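Local coordinates for macrophage receptor MARCO (Mus musculus, PDB 2OYA), which serves as a macrophage scavenger receptor whose cysteine-rich domain recognises ligands through a basic and an acidic cluster, at residues G58-I64 with C91-D96. Numbering follows the deposited sequence.
Sequences GGGSGNI and CVHNED. With SO4 (sulfate ion), chain D.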
loop_
_atom_site.group_PDB
_atom_site.type_symbol
_atom_site.label_atom_id
_atom_site.label_comp_id
_atom_site.label_asym_id
_atom_site.label_seq_id
_atom_site.Cartn_x
_atom_site.Cartn_y
_atom_site.Cartn_z
ATOM N N GLY A 58 -10.320 3.937 -3.612
ATOM C CA GLY A 58 -10.446 4.598 -4.906
ATOM C C GLY A 58 -9.595 5.845 -5.087
ATOM O O GLY A 58 -8.736 6.207 -4.230
ATOM N N GLY A 59 -9.834 6.506 -6.223
ATOM C CA GLY A 59 -9.318 7.849 -6.432
ATOM C C GLY A 59 -7.973 8.017 -7.113
ATOM O O GLY A 59 -7.552 9.150 -7.344
ATOM N N GLY A 60 -7.286 6.917 -7.422
ATOM C CA GLY A 60 -5.990 7.001 -8.084
ATOM C C GLY A 60 -6.118 7.189 -9.595
ATOM O O GLY A 60 -7.227 7.277 -10.144
ATOM N N SER A 61 -4.975 7.272 -10.262
ATOM C CA SER A 61 -4.950 7.388 -11.724
ATOM C C SER A 61 -3.665 6.758 -12.227
ATOM O O SER A 61 -2.824 6.322 -11.430
ATOM C CB SER A 61 -5.034 8.850 -12.170
ATOM O OG SER A 61 -3.869 9.583 -11.780
ATOM N N GLY A 62 -3.514 6.707 -13.549
ATOM C CA GLY A 62 -2.344 6.076 -14.146
ATOM C C GLY A 62 -2.314 4.574 -13.943
ATOM O O GLY A 62 -3.338 3.892 -13.919
ATOM N N ASN A 63 -1.111 4.055 -13.798
ATOM C CA ASN A 63 -0.947 2.629 -13.685
ATOM C C ASN A 63 -1.539 2.023 -12.415
ATOM O O ASN A 63 -1.447 2.600 -11.337
ATOM C CB ASN A 63 0.528 2.278 -13.776
ATOM C CG ASN A 63 1.063 2.441 -15.158
ATOM O OD1 ASN A 63 0.788 1.624 -16.046
ATOM N ND2 ASN A 63 1.833 3.514 -15.368
ATOM N N ILE A 64 -2.165 0.859 -12.563
ATOM C CA ILE A 64 -2.459 0.025 -11.401
ATOM C C ILE A 64 -1.327 -1.004 -11.388
ATOM O O ILE A 64 -1.264 -1.882 -12.242
ATOM C CB ILE A 64 -3.866 -0.621 -11.483
ATOM C CG1 ILE A 64 -4.950 0.479 -11.551
ATOM C CG2 ILE A 64 -4.114 -1.553 -10.271
ATOM C CD1 ILE A 64 -6.330 -0.024 -11.986
ATOM N N CYS A 91 -8.620 -4.499 -13.176
ATOM C CA CYS A 91 -9.214 -3.548 -12.238
ATOM C C CYS A 91 -9.356 -2.151 -12.823
ATOM O O CYS A 91 -8.762 -1.820 -13.867
ATOM C CB CYS A 91 -8.356 -3.441 -10.973
ATOM S SG CYS A 91 -8.221 -5.024 -10.112
ATOM N N VAL A 92 -10.128 -1.332 -12.112
ATOM C CA VAL A 92 -10.220 0.106 -12.395
ATOM C C VAL A 92 -9.874 0.854 -11.105
ATOM O O VAL A 92 -9.815 0.227 -10.024
ATOM C CB VAL A 92 -11.619 0.500 -12.922
ATOM C CG1 VAL A 92 -11.901 -0.180 -14.245
ATOM C CG2 VAL A 92 -12.708 0.148 -11.915
ATOM N N HIS A 93 -9.666 2.170 -11.198
ATOM C CA HIS A 93 -9.211 2.926 -10.030
ATOM C C HIS A 93 -10.253 3.080 -8.929
ATOM O O HIS A 93 -9.891 3.356 -7.798
ATOM C CB HIS A 93 -8.616 4.287 -10.405
ATOM C CG HIS A 93 -7.259 4.183 -11.033
ATOM N ND1 HIS A 93 -6.112 3.953 -10.299
ATOM C CD2 HIS A 93 -6.871 4.256 -12.328
ATOM C CE1 HIS A 93 -5.074 3.904 -11.114
ATOM N NE2 HIS A 93 -5.505 4.083 -12.354
ATOM N N ASN A 94 -11.529 2.843 -9.227
ATOM C CA ASN A 94 -12.535 2.750 -8.146
ATOM C C ASN A 94 -12.217 1.637 -7.123
ATOM O O ASN A 94 -12.706 1.667 -5.989
ATOM C CB ASN A 94 -13.947 2.549 -8.727
ATOM C CG ASN A 94 -14.650 3.870 -9.057
ATOM O OD1 ASN A 94 -14.299 4.931 -8.529
ATOM N ND2 ASN A 94 -15.626 3.810 -9.953
ATOM N N GLU A 95 -11.410 0.659 -7.535
ATOM C CA GLU A 95 -11.052 -0.487 -6.703
ATOM C C GLU A 95 -9.703 -0.279 -6.010
ATOM O O GLU A 95 -9.183 -1.225 -5.394
ATOM C CB GLU A 95 -10.981 -1.767 -7.553
ATOM C CG GLU A 95 -12.272 -2.051 -8.336
ATOM C CD GLU A 95 -12.156 -3.237 -9.247
ATOM O OE1 GLU A 95 -11.670 -3.062 -10.380
ATOM O OE2 GLU A 95 -12.554 -4.355 -8.838
ATOM N N ASP A 96 -9.128 0.925 -6.123
ATOM C CA ASP A 96 -7.806 1.187 -5.520
ATOM C C ASP A 96 -7.857 0.966 -4.025
ATOM O O ASP A 96 -8.730 1.497 -3.334
ATOM C CB ASP A 96 -7.277 2.602 -5.784
ATOM C CG ASP A 96 -6.825 2.831 -7.230
ATOM O OD1 ASP A 96 -6.552 1.860 -7.965
ATOM O OD2 ASP A 96 -6.726 4.014 -7.609
HETATM S S SO4 D . -10.415 4.805 -13.874
HETATM O O1 SO4 D . -9.399 5.782 -14.282
HETATM O O2 SO4 D . -11.032 5.280 -12.639
HETATM O O3 SO4 D . -11.458 4.749 -14.900
HETATM O O4 SO4 D . -9.889 3.448 -13.733
HETATM O O HOH W 1 -11.831 6.282 -8.194
#
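The ring of H93 fills the loop G58-I64 and illustrates how one histidine can give shape to a glycine-rich turn leading into strand 64-66. Both ring nitrogens donate within the ring plane: NE2 of H93 reaches O of G62 at 2.7 Å, approaching from above that carbonyl's plane, while ND1 of H93 meets the syn lone pair of OD2 of D96 at 2.8 Å. With both nitrogens donating, the imidazole is probably protonated, the carboxylate helping to balance it, and its rotation is fixed. The faces are filled as well. CG1 of I64 lies over one in a CH-pi contact, 3.8 Å from the ring centroid; the peptide of G60 and CA of S61 cover the other. I64 CG1 is anti to the carbonyl carbon (chi1 -60°), which sets this branch against the ring; CD1, carried on by an extended second torsion, packs on O and CB of C91. Backbone to backbone, N of G58 donates almost straight to O of D96 (2.9 Å, 173°), whereas the bond from N of G60 to OD2 of D96 is weak.

The outer side is looser. G59 and N94 are joined there through a water, and a sulfate ion, probably from the crystallisation liquor, accepts from N of H93 at 2.8 Å through O4.

In the SRCR fold, the contact joins the loop between strands 51-54 and 64-66 to the 3-10 turn preceding strand 98-101. T28 of strand 25-29 touches I64 and H93 and hydrogen-bonds OD1 of D96, while the C91-C30 disulfide ties residues leading into the turn to the loop following that strand.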